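Local coordinates for protein 3-ketosteroid-delta4-5alpha-dehydrogenase (Rhodococcus jostii, PDB 4AT2) that probably uses its bound FAD to oxidise 3-ketosteroids, introducing the double bond at the delta-4 position in bacterial steroid breakdown, at residues Pro154-Pro159 against Cys315-Ile320; Glu170-Phe175 against Pro335-Ser340; Leu164-Gly169 against Pro181-His186; Arg322-Asn327 against Phe356-Glu361. All blocks are in the same frame, centred on the assembly; numbering follows the deposited sequence. Where two conformers were deposited one is given.

Contact 1: residues Pro154-Pro159 against Cys315-Ile320; sequences PGWEPP and CDPQLI. With ASD (4-androstene-3-17-dione), chain B.
The indole of Trp156 is sandwiched between a steroid and a proline. The C18 methyl of 4-androstene-3,17-dione sits over the centre of one face, while CG of Pro317 covers the opposite face, displaced toward the rim. This CH-pi contact places Pro317 CG 4.0 Å from the centroid of the five-membered ring of Trp156. The proline and the indole cross at about a right angle, and Pro317 CD comes within 3.5 Å of Trp156 CD1. With CG anti to the carbonyl carbon (chi1 -79°), the indole lies beside Pro317, CD1 and NE1 on the proline side, while Trp156 CZ3 lies 3.5 Å from C19 of the steroid. At the ring edge, NE1 of Trp156 gives a weak hydrogen bond of 3.4 Å to O of Cys315.

The extended backbone of Gly155 runs alongside the proline ring, its N 3.6 Å from Pro317 CB. Pro154 packs its CB against Pro317 CB and its CD against OE1 of Gln318, whose amide NE2 binds Thr371 O and Glu153 OE1. Proline suits the first turn of helix 317-320, since it has no N-H to offer, and Asp316 is the N-cap, its OD2 accepting from Gln318 N at 3.0 Å. At Trp156 the steroid thus meets an apolar aromatic surface, with Glu157 OE2, bonded to Thr195, nearby; the weak bond at the indole edge may help to set its rotation.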
# COMPACT_ATOMS: atom_id res chain seq x y z
N PRO A 154 -29.75 -4.17 -5.60
CA PRO A 154 -28.49 -3.43 -5.59
C PRO A 154 -28.68 -2.02 -5.03
O PRO A 154 -29.68 -1.36 -5.34
CB PRO A 154 -28.11 -3.36 -7.07
CG PRO A 154 -28.78 -4.57 -7.67
CD PRO A 154 -30.10 -4.61 -6.96
N GLY A 155 -27.73 -1.59 -4.20
CA GLY A 155 -27.78 -0.25 -3.63
C GLY A 155 -26.68 -0.05 -2.60
O GLY A 155 -25.99 -1.00 -2.24
N TRP A 156 -26.55 1.18 -2.13
CA TRP A 156 -25.54 1.54 -1.14
C TRP A 156 -26.04 1.35 0.27
O TRP A 156 -25.26 1.13 1.19
CB TRP A 156 -25.12 2.98 -1.34
CG TRP A 156 -24.15 3.21 -2.47
CD1 TRP A 156 -24.36 3.92 -3.66
CD2 TRP A 156 -22.75 2.78 -2.54
NE1 TRP A 156 -23.22 3.94 -4.42
CE2 TRP A 156 -22.22 3.28 -3.81
CE3 TRP A 156 -21.90 2.06 -1.69
CZ2 TRP A 156 -20.90 3.07 -4.20
CZ3 TRP A 156 -20.57 1.85 -2.10
CH2 TRP A 156 -20.08 2.35 -3.32
N GLU A 157 -27.36 1.45 0.45
CA GLU A 157 -28.00 1.16 1.74
C GLU A 157 -29.48 0.81 1.54
O GLU A 157 -30.03 1.02 0.45
CB GLU A 157 -27.84 2.33 2.72
CG GLU A 157 -28.08 3.71 2.17
CD GLU A 157 -27.69 4.81 3.16
OE1 GLU A 157 -28.33 4.91 4.22
OE2 GLU A 157 -26.73 5.56 2.87
N PRO A 158 -30.13 0.25 2.57
CA PRO A 158 -31.55 -0.05 2.41
C PRO A 158 -32.32 1.26 2.23
O PRO A 158 -32.08 2.20 3.00
CB PRO A 158 -31.92 -0.73 3.74
CG PRO A 158 -30.62 -1.18 4.33
CD PRO A 158 -29.63 -0.13 3.91
N PRO A 159 -33.18 1.36 1.20
CA PRO A 159 -34.00 2.57 0.99
C PRO A 159 -34.99 2.79 2.12
O PRO A 159 -35.39 3.93 2.38
CB PRO A 159 -34.75 2.28 -0.31
CG PRO A 159 -34.63 0.81 -0.53
CD PRO A 159 -33.30 0.43 0.06
N CYS A 315 -21.97 6.55 -8.14
CA CYS A 315 -23.00 6.32 -9.14
C CYS A 315 -23.96 5.30 -8.54
O CYS A 315 -23.57 4.46 -7.74
CB CYS A 315 -22.37 5.80 -10.43
SG CYS A 315 -23.55 5.58 -11.79
N ASP A 316 -25.23 5.37 -8.91
CA ASP A 316 -26.21 4.50 -8.29
C ASP A 316 -26.07 3.05 -8.76
O ASP A 316 -26.00 2.79 -9.96
CB ASP A 316 -27.63 4.98 -8.58
CG ASP A 316 -28.63 4.24 -7.76
OD1 ASP A 316 -28.69 4.51 -6.55
OD2 ASP A 316 -29.32 3.35 -8.31
N PRO A 317 -26.05 2.10 -7.81
CA PRO A 317 -25.89 0.69 -8.20
C PRO A 317 -27.00 0.11 -9.08
O PRO A 317 -26.75 -0.86 -9.80
CB PRO A 317 -25.82 -0.03 -6.84
CG PRO A 317 -25.21 0.99 -5.93
CD PRO A 317 -25.92 2.26 -6.34
N GLN A 318 -28.21 0.67 -9.03
CA GLN A 318 -29.29 0.15 -9.88
C GLN A 318 -29.03 0.45 -11.36
O GLN A 318 -29.52 -0.27 -12.22
CB GLN A 318 -30.65 0.69 -9.44
CG GLN A 318 -31.07 0.25 -8.03
CD GLN A 318 -31.88 -1.04 -8.01
OE1 GLN A 318 -31.64 -1.95 -8.79
NE2 GLN A 318 -32.86 -1.10 -7.11
N LEU A 319 -28.28 1.51 -11.64
CA LEU A 319 -27.84 1.79 -13.02
C LEU A 319 -26.69 0.86 -13.39
O LEU A 319 -26.71 0.21 -14.45
CB LEU A 319 -27.41 3.25 -13.19
CG LEU A 319 -28.52 4.28 -13.02
CD1 LEU A 319 -27.92 5.68 -13.00
CD2 LEU A 319 -29.55 4.15 -14.13
N ILE A 320 -25.69 0.81 -12.51
CA ILE A 320 -24.46 0.04 -12.77
C ILE A 320 -24.80 -1.41 -13.14
O ILE A 320 -24.27 -1.96 -14.12
CB ILE A 320 -23.51 0.08 -11.54
CG1 ILE A 320 -23.02 1.51 -11.28
CG2 ILE A 320 -22.30 -0.83 -11.75
CD1 ILE A 320 -22.29 1.67 -9.97
C1 ASD B . -19.08 4.13 3.14
C10 ASD B . -20.30 3.81 2.25
C11 ASD B . -19.84 5.89 0.77
C12 ASD B . -20.36 7.17 0.07
C13 ASD B . -21.71 6.91 -0.59
C14 ASD B . -22.68 6.37 0.47
C15 ASD B . -24.08 6.56 -0.13
C16 ASD B . -24.00 7.93 -0.82
C17 ASD B . -22.51 8.11 -1.02
C18 ASD B . -21.57 6.05 -1.85
C19 ASD B . -19.88 2.85 1.13
C2 ASD B . -18.52 2.92 3.91
C3 ASD B . -19.62 2.07 4.51
C4 ASD B . -21.03 2.34 4.14
C5 ASD B . -21.36 3.10 3.07
C6 ASD B . -22.83 3.16 2.67
C7 ASD B . -23.23 4.54 2.14
C8 ASD B . -22.27 5.01 1.05
C9 ASD B . -20.85 5.14 1.67
O1 ASD B . -19.35 1.19 5.33
O2 ASD B . -21.99 9.10 -1.51

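Contact 2: residues Glu170-Phe175 against Pro335-Ser340; sequences ENAAPF and PEDTYS
Two loops of the FAD-binding family region meet by direct packing and three bridging waters, one of them the type I beta turn Pro335-Thr338 that leads into helix 340-350. The closest apolar approach is that of Ala172, whose CB points at the turn and lies 3.6 Å from CA of Thr338 and 3.7 Å from O of Asp337. The small methyl suits this close approach to the backbone. Pro335 packs farther along, its CG 3.6 Å from O of Ala173.

No direct hydrogen bond joins the segments; three waters bridge their polar atoms. One donates a hydrogen bond to O of Asp337 at 2.7 Å and a weak one to O of Asn171. Another accepts from N of Ala173 and donates to OD1 of Asp337, 2.8 Å away. The third lies between O of Ala173 and OG1 of Thr338, at 2.7 Å from that hydroxyl. OG1 is anti to the backbone N of Thr338 (chi1 -169°), which turns the hydroxyl to this water. The other carboxylate oxygen of Asp337 forms a salt bridge with Lys424, which also binds O of Asn171 and so ties both loops from outside.

Tyr339, directly after Thr338, touches the steroid and belongs to its pocket. It is also the N-cap residue of helix 340-350, making this a type I turn that delivers the chain to a helix start beside the substrate.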
# COMPACT_ATOMS: atom_id res chain seq x y z
N GLU A 170 -20.63 -10.59 -1.21
CA GLU A 170 -20.72 -12.01 -0.84
C GLU A 170 -21.49 -12.81 -1.89
O GLU A 170 -21.23 -13.99 -2.08
CB GLU A 170 -21.41 -12.20 0.51
CG GLU A 170 -20.71 -11.58 1.71
CD GLU A 170 -21.04 -10.11 1.92
OE1 GLU A 170 -21.73 -9.48 1.09
OE2 GLU A 170 -20.61 -9.57 2.96
N ASN A 171 -22.45 -12.14 -2.53
CA ASN A 171 -23.31 -12.79 -3.52
C ASN A 171 -22.93 -12.41 -4.94
O ASN A 171 -23.79 -12.30 -5.82
CB ASN A 171 -24.77 -12.43 -3.24
CG ASN A 171 -25.74 -13.34 -3.95
OD1 ASN A 171 -25.49 -14.54 -4.09
ND2 ASN A 171 -26.87 -12.78 -4.39
N ALA A 172 -21.63 -12.20 -5.16
CA ALA A 172 -21.10 -11.92 -6.50
C ALA A 172 -19.72 -12.54 -6.65
O ALA A 172 -19.09 -12.91 -5.66
CB ALA A 172 -21.06 -10.42 -6.78
N ALA A 173 -19.28 -12.68 -7.90
CA ALA A 173 -17.94 -13.20 -8.18
C ALA A 173 -16.89 -12.23 -7.66
O ALA A 173 -17.12 -11.02 -7.66
CB ALA A 173 -17.78 -13.39 -9.68
N PRO A 174 -15.73 -12.73 -7.21
CA PRO A 174 -15.33 -14.14 -7.14
C PRO A 174 -15.79 -14.84 -5.86
O PRO A 174 -15.71 -16.06 -5.77
CB PRO A 174 -13.80 -14.04 -7.14
CG PRO A 174 -13.53 -12.78 -6.37
CD PRO A 174 -14.62 -11.83 -6.81
N PHE A 175 -16.29 -14.07 -4.89
CA PHE A 175 -16.47 -14.60 -3.54
C PHE A 175 -17.60 -15.61 -3.39
O PHE A 175 -17.53 -16.47 -2.52
CB PHE A 175 -16.59 -13.45 -2.53
CG PHE A 175 -15.44 -12.50 -2.62
CD1 PHE A 175 -14.14 -12.95 -2.38
CD2 PHE A 175 -15.64 -11.18 -3.03
CE1 PHE A 175 -13.07 -12.09 -2.52
CE2 PHE A 175 -14.56 -10.31 -3.16
CZ PHE A 175 -13.27 -10.77 -2.91
N PRO A 335 -17.33 -7.60 -12.36
CA PRO A 335 -18.75 -7.90 -12.53
C PRO A 335 -19.60 -6.77 -11.94
O PRO A 335 -19.32 -6.29 -10.83
CB PRO A 335 -18.94 -9.20 -11.74
CG PRO A 335 -17.85 -9.14 -10.69
CD PRO A 335 -16.68 -8.56 -11.44
N GLU A 336 -20.61 -6.34 -12.70
CA GLU A 336 -21.35 -5.12 -12.35
C GLU A 336 -22.34 -5.32 -11.20
O GLU A 336 -22.98 -4.35 -10.77
CB GLU A 336 -22.01 -4.50 -13.60
CG GLU A 336 -21.03 -3.98 -14.65
CD GLU A 336 -20.47 -5.06 -15.57
OE1 GLU A 336 -20.92 -6.23 -15.51
OE2 GLU A 336 -19.56 -4.75 -16.38
N ASP A 337 -22.44 -6.56 -10.71
CA ASP A 337 -23.32 -6.86 -9.58
C ASP A 337 -22.57 -7.06 -8.26
O ASP A 337 -23.19 -7.38 -7.25
CB ASP A 337 -24.23 -8.06 -9.88
CG ASP A 337 -23.46 -9.34 -10.17
OD1 ASP A 337 -22.23 -9.29 -10.38
OD2 ASP A 337 -24.11 -10.41 -10.18
N THR A 338 -21.27 -6.82 -8.25
CA THR A 338 -20.56 -6.86 -6.98
C THR A 338 -20.84 -5.60 -6.17
O THR A 338 -21.50 -4.67 -6.65
CB THR A 338 -19.04 -7.14 -7.11
OG1 THR A 338 -18.50 -7.40 -5.80
CG2 THR A 338 -18.30 -5.95 -7.72
N TYR A 339 -20.37 -5.60 -4.92
CA TYR A 339 -20.46 -4.44 -4.04
C TYR A 339 -19.86 -3.21 -4.72
O TYR A 339 -18.76 -3.26 -5.28
CB TYR A 339 -19.69 -4.79 -2.76
CG TYR A 339 -19.43 -3.66 -1.78
CD1 TYR A 339 -20.46 -2.83 -1.36
CD2 TYR A 339 -18.15 -3.47 -1.24
CE1 TYR A 339 -20.22 -1.80 -0.44
CE2 TYR A 339 -17.91 -2.46 -0.32
CZ TYR A 339 -18.95 -1.64 0.07
OH TYR A 339 -18.71 -0.63 0.98
N SER A 340 -20.58 -2.09 -4.69
CA SER A 340 -20.09 -0.91 -5.39
C SER A 340 -18.79 -0.33 -4.80
O SER A 340 -18.04 0.34 -5.49
CB SER A 340 -21.21 0.12 -5.59
OG SER A 340 -22.10 -0.33 -6.61
O HOH W 1 -24.51 -9.29 -5.86
O HOH W 2 -17.89 -9.92 -5.22
O HOH W 3 -21.12 -11.78 -9.81

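Contact 3: residues Leu164-Gly169 against Pro181-His186; sequences LMYSGG and PAPRGH
Segments 164-169 and 181-186 run antiparallel only briefly, where Met165 and Gly185 form a hydrogen-bonded pair and Leu164 and His186 a non-hydrogen-bonded one. Met165 N donates to Gly185 O at 3.0 Å, on a lone pair in the carbonyl plane, and Gly185 N returns a bond of 3.0 Å to Met165 O. Both are bent, with angles at hydrogen of 137° and 132°. A CB at Gly185 would run into Met165 O and Ser167 CB, which accounts for the glycine.

Beyond this pair a water bridges the two chains: it donates a hydrogen bond to Ser167 OG and accepts from Arg184 N, each at 2.8 Å. That serine hydroxyl is also bonded to Ser488 O.

Strands 164-165 and 185-186 belong to a small antiparallel sheet completed by strand 87-88, with Ser167 near both steroid and flavin. On the face carrying Leu164 and His186, CD1 of Leu164 rests over the imidazole, 3.8 Å from the centroid of the His186 ring. The imidazole is fixed at its edge by ND1, which donates to Arg184 O in the ring plane, and by NE2, bound to Thr93.

Tyr166 carries the next contact: CB of Pro183 stands over the centre of its ring, 3.8 Å from the Tyr166 centroid. With CG anti to the carbonyl carbon (chi1 -81°), the ring reaches along the proline-rich chain until the OH of Tyr166 lies 3.5 Å from Pro181 CB. Replacing Tyr166 by an alanine would probably leave the Pro183 ring without its aromatic platform and open a gap extending to Pro181.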
# COMPACT_ATOMS: atom_id res chain seq x y z
N LEU A 164 -31.34 -5.96 7.21
CA LEU A 164 -30.30 -6.84 6.65
C LEU A 164 -30.14 -6.64 5.15
O LEU A 164 -31.13 -6.50 4.42
CB LEU A 164 -30.60 -8.31 6.99
CG LEU A 164 -29.55 -9.39 6.68
CD1 LEU A 164 -28.32 -9.25 7.58
CD2 LEU A 164 -30.18 -10.76 6.87
N MET A 165 -28.89 -6.62 4.69
CA MET A 165 -28.59 -6.38 3.28
C MET A 165 -27.20 -6.92 3.00
O MET A 165 -26.34 -6.90 3.87
CB MET A 165 -28.64 -4.87 3.01
CG MET A 165 -28.50 -4.47 1.55
SD MET A 165 -28.75 -2.68 1.39
CE MET A 165 -28.12 -2.42 -0.27
N TYR A 166 -26.98 -7.44 1.79
CA TYR A 166 -25.62 -7.74 1.34
C TYR A 166 -24.81 -6.46 1.29
O TYR A 166 -25.30 -5.42 0.84
CB TYR A 166 -25.60 -8.40 -0.05
CG TYR A 166 -25.90 -9.88 -0.01
CD1 TYR A 166 -24.92 -10.80 0.37
CD2 TYR A 166 -27.17 -10.37 -0.36
CE1 TYR A 166 -25.18 -12.16 0.40
CE2 TYR A 166 -27.44 -11.73 -0.32
CZ TYR A 166 -26.45 -12.62 0.06
OH TYR A 166 -26.71 -13.98 0.10
N SER A 167 -23.56 -6.52 1.75
CA SER A 167 -22.77 -5.30 1.91
C SER A 167 -21.29 -5.45 1.56
O SER A 167 -20.51 -4.51 1.75
CB SER A 167 -22.95 -4.74 3.35
OG SER A 167 -22.24 -5.51 4.31
N GLY A 168 -20.90 -6.63 1.07
CA GLY A 168 -19.49 -6.90 0.80
C GLY A 168 -19.16 -7.64 -0.49
O GLY A 168 -17.99 -7.98 -0.72
N GLY A 169 -20.17 -7.90 -1.32
CA GLY A 169 -19.95 -8.67 -2.55
C GLY A 169 -20.01 -10.17 -2.31
O GLY A 169 -19.51 -10.96 -3.13
N PRO A 181 -22.68 -17.50 -0.09
CA PRO A 181 -23.20 -16.14 0.13
C PRO A 181 -24.13 -16.05 1.34
O PRO A 181 -25.01 -16.89 1.52
CB PRO A 181 -24.00 -15.87 -1.15
CG PRO A 181 -23.29 -16.68 -2.19
CD PRO A 181 -22.89 -17.94 -1.48
N ALA A 182 -23.89 -15.04 2.16
CA ALA A 182 -24.77 -14.72 3.27
C ALA A 182 -24.66 -13.22 3.48
O ALA A 182 -23.55 -12.68 3.50
CB ALA A 182 -24.36 -15.47 4.54
N PRO A 183 -25.79 -12.54 3.63
CA PRO A 183 -25.77 -11.10 3.87
C PRO A 183 -25.37 -10.84 5.31
O PRO A 183 -25.86 -11.53 6.22
CB PRO A 183 -27.22 -10.69 3.60
CG PRO A 183 -28.03 -11.91 3.94
CD PRO A 183 -27.17 -13.07 3.51
N ARG A 184 -24.50 -9.86 5.51
CA ARG A 184 -23.97 -9.56 6.84
C ARG A 184 -24.09 -8.08 7.18
O ARG A 184 -23.66 -7.66 8.25
CB ARG A 184 -22.52 -10.04 6.93
CG ARG A 184 -22.42 -11.56 6.77
CD ARG A 184 -21.05 -12.13 7.10
NE ARG A 184 -21.04 -13.54 6.71
CZ ARG A 184 -20.53 -14.00 5.57
NH1 ARG A 184 -19.94 -13.18 4.70
NH2 ARG A 184 -20.62 -15.30 5.30
N GLY A 185 -24.66 -7.29 6.29
CA GLY A 185 -24.89 -5.87 6.60
C GLY A 185 -26.11 -5.72 7.50
O GLY A 185 -27.24 -5.72 7.01
N HIS A 186 -25.88 -5.59 8.81
CA HIS A 186 -26.96 -5.39 9.80
C HIS A 186 -27.13 -3.92 10.03
O HIS A 186 -26.17 -3.24 10.37
CB HIS A 186 -26.62 -6.09 11.11
CG HIS A 186 -26.66 -7.60 11.02
ND1 HIS A 186 -25.84 -8.32 10.22
CD2 HIS A 186 -27.46 -8.52 11.68
CE1 HIS A 186 -26.10 -9.63 10.38
NE2 HIS A 186 -27.10 -9.75 11.27
O HOH W 4 -22.80 -8.24 3.91

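Contact 4: residues Arg322-Asn327 against Phe356-Glu361; sequences RGILVN and FLIIDE
Four backbone hydrogen bonds join Ile324 to Ile358 and Val326 to Phe356, two in each pair. They are short, and in the straightest Ile358 N lies 2.8 Å from Ile324 O, with 171° at the hydrogen. Between them Leu325 and Leu357 make the non-hydrogen-bonded pair, and CA of Leu325 lies 3.3 Å from O of Phe356 in a CA-H...O contact. The axes of these short strands are 145° apart, an antiparallel pair with a twist. Past the Ile324-Ile358 pair, a water accepts from Asp360 N and donates to Arg322 O.

The packing side chains are apolar. On the face of Ile324, Val326, Phe356 and Ile358, the beta-branched groups interlock: CG1 of Ile324 packs on CB of Ile358, and CG2 of Val326 comes within 3.8 Å of Ile358 CG1, the two side chains at about a right angle. Phe356 turns its ring edge to O of Asn327, 3.7 Å from CD2 of Phe356. On the other face CD2 of Leu325 meets CD1 of Leu357 at 3.9 Å.

Ile359 sends CG1 anti to its backbone N (chi1 -173°), laying it 3.8 Å from Arg322 O, beside Gly323, where a side chain would collide with Ile358 O. Shortening Ile359 to an alanine is likely to strip CG1 and CD1 from the Arg322 backbone and CB, leaving a gap beside the glycine.

Strand 324-326 is the edge of a four-stranded antiparallel sheet within this chain. Strand 435-439 flanks strand 356-360 on its other side, helix 401-413 covers Ile324, Val326 and Ile358, and Asp360 caps helix 361-369.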
# COMPACT_ATOMS: atom_id res chain seq x y z
N ARG A 322 -27.21 -2.80 -14.53
CA ARG A 322 -27.93 -3.00 -15.78
C ARG A 322 -27.12 -2.65 -17.03
O ARG A 322 -27.63 -2.73 -18.14
CB ARG A 322 -29.25 -2.21 -15.75
CG ARG A 322 -30.26 -2.79 -14.79
CD ARG A 322 -31.47 -1.87 -14.60
NE ARG A 322 -32.51 -2.58 -13.87
CZ ARG A 322 -32.56 -2.70 -12.54
NH1 ARG A 322 -31.66 -2.11 -11.75
NH2 ARG A 322 -33.54 -3.42 -12.00
N GLY A 323 -25.86 -2.28 -16.85
CA GLY A 323 -24.98 -2.05 -17.99
C GLY A 323 -23.68 -2.82 -17.85
O GLY A 323 -23.58 -3.76 -17.05
N ILE A 324 -22.68 -2.42 -18.63
CA ILE A 324 -21.33 -2.91 -18.41
C ILE A 324 -20.38 -1.76 -18.13
O ILE A 324 -20.46 -0.70 -18.76
CB ILE A 324 -20.80 -3.78 -19.57
CG1 ILE A 324 -20.82 -3.02 -20.91
CG2 ILE A 324 -21.65 -5.04 -19.68
CD1 ILE A 324 -19.99 -3.70 -21.99
N LEU A 325 -19.49 -1.98 -17.17
CA LEU A 325 -18.44 -1.01 -16.90
C LEU A 325 -17.25 -1.31 -17.78
O LEU A 325 -16.81 -2.45 -17.88
CB LEU A 325 -18.01 -1.05 -15.43
CG LEU A 325 -19.00 -0.42 -14.45
CD1 LEU A 325 -18.62 -0.81 -13.03
CD2 LEU A 325 -19.08 1.10 -14.61
N VAL A 326 -16.73 -0.29 -18.45
CA VAL A 326 -15.50 -0.46 -19.21
C VAL A 326 -14.45 0.52 -18.72
O VAL A 326 -14.78 1.60 -18.23
CB VAL A 326 -15.70 -0.36 -20.75
CG1 VAL A 326 -16.63 -1.47 -21.22
CG2 VAL A 326 -16.18 1.03 -21.17
N ASN A 327 -13.18 0.14 -18.84
CA ASN A 327 -12.09 1.03 -18.48
C ASN A 327 -11.74 2.00 -19.62
O ASN A 327 -12.49 2.11 -20.60
CB ASN A 327 -10.89 0.20 -18.01
CG ASN A 327 -10.31 -0.67 -19.11
OD1 ASN A 327 -10.59 -0.49 -20.30
ND2 ASN A 327 -9.46 -1.63 -18.72
N PHE A 356 -16.35 3.89 -17.57
CA PHE A 356 -17.56 4.35 -18.24
C PHE A 356 -18.60 3.27 -18.07
O PHE A 356 -18.27 2.09 -18.10
CB PHE A 356 -17.32 4.53 -19.75
CG PHE A 356 -16.18 5.43 -20.09
CD1 PHE A 356 -16.36 6.81 -20.18
CD2 PHE A 356 -14.91 4.90 -20.33
CE1 PHE A 356 -15.30 7.64 -20.51
CE2 PHE A 356 -13.84 5.73 -20.65
CZ PHE A 356 -14.05 7.11 -20.76
N LEU A 357 -19.86 3.67 -17.90
CA LEU A 357 -20.96 2.70 -17.92
C LEU A 357 -21.61 2.72 -19.29
O LEU A 357 -22.14 3.75 -19.73
CB LEU A 357 -22.00 2.98 -16.81
CG LEU A 357 -23.12 1.91 -16.74
CD1 LEU A 357 -22.57 0.60 -16.19
CD2 LEU A 357 -24.31 2.39 -15.92
N ILE A 358 -21.57 1.57 -19.96
CA ILE A 358 -22.21 1.39 -21.27
C ILE A 358 -23.55 0.72 -21.00
O ILE A 358 -23.61 -0.34 -20.37
CB ILE A 358 -21.36 0.52 -22.21
CG1 ILE A 358 -19.88 0.96 -22.21
CG2 ILE A 358 -21.97 0.51 -23.61
CD1 ILE A 358 -19.65 2.40 -22.67
N ILE A 359 -24.63 1.36 -21.43
CA ILE A 359 -25.97 0.90 -21.07
C ILE A 359 -26.96 1.27 -22.15
O ILE A 359 -26.90 2.39 -22.70
CB ILE A 359 -26.37 1.47 -19.68
CG1 ILE A 359 -27.70 0.88 -19.18
CG2 ILE A 359 -26.34 3.01 -19.68
CD1 ILE A 359 -27.96 1.10 -17.70
N ASP A 360 -27.85 0.34 -22.51
CA ASP A 360 -28.85 0.68 -23.51
C ASP A 360 -29.95 1.54 -22.89
O ASP A 360 -30.12 1.59 -21.66
CB ASP A 360 -29.37 -0.52 -24.33
CG ASP A 360 -30.11 -1.56 -23.51
OD1 ASP A 360 -30.95 -1.21 -22.67
OD2 ASP A 360 -29.88 -2.76 -23.75
N GLU A 361 -30.67 2.26 -23.74
CA GLU A 361 -31.62 3.25 -23.27
C GLU A 361 -32.70 2.63 -22.40
O GLU A 361 -33.02 3.16 -21.34
CB GLU A 361 -32.18 3.99 -24.49
CG GLU A 361 -33.46 4.79 -24.33
CD GLU A 361 -33.82 5.44 -25.65
OE1 GLU A 361 -33.09 6.38 -26.06
OE2 GLU A 361 -34.76 4.98 -26.32
O HOH W 5 -27.71 -2.19 -21.03

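How the contacts relate
All four contacts are largely buried, but contact 4 lies farthest from the chain's centre, about 27 Å between centres, and contact 3 nearest, about 13 Å. Contacts 3 and 4 pair strands of different sheets and do not touch, although both use backbone bonds; contacts 1 and 2 join loops or a short helix, one by ring packing and the other partly through water. Contacts 1 and 2 each touch the other three: Trp156 and Pro317 meet Ser340 of contact 2, Met165 of contact 3 packs against Gly155, and Leu319 touches Leu357 of contact 4. Glu336 of contact 2 probably hydrogen-bonds to Leu325 N, linking edge strand 324-326 to the turn before helix 340-350.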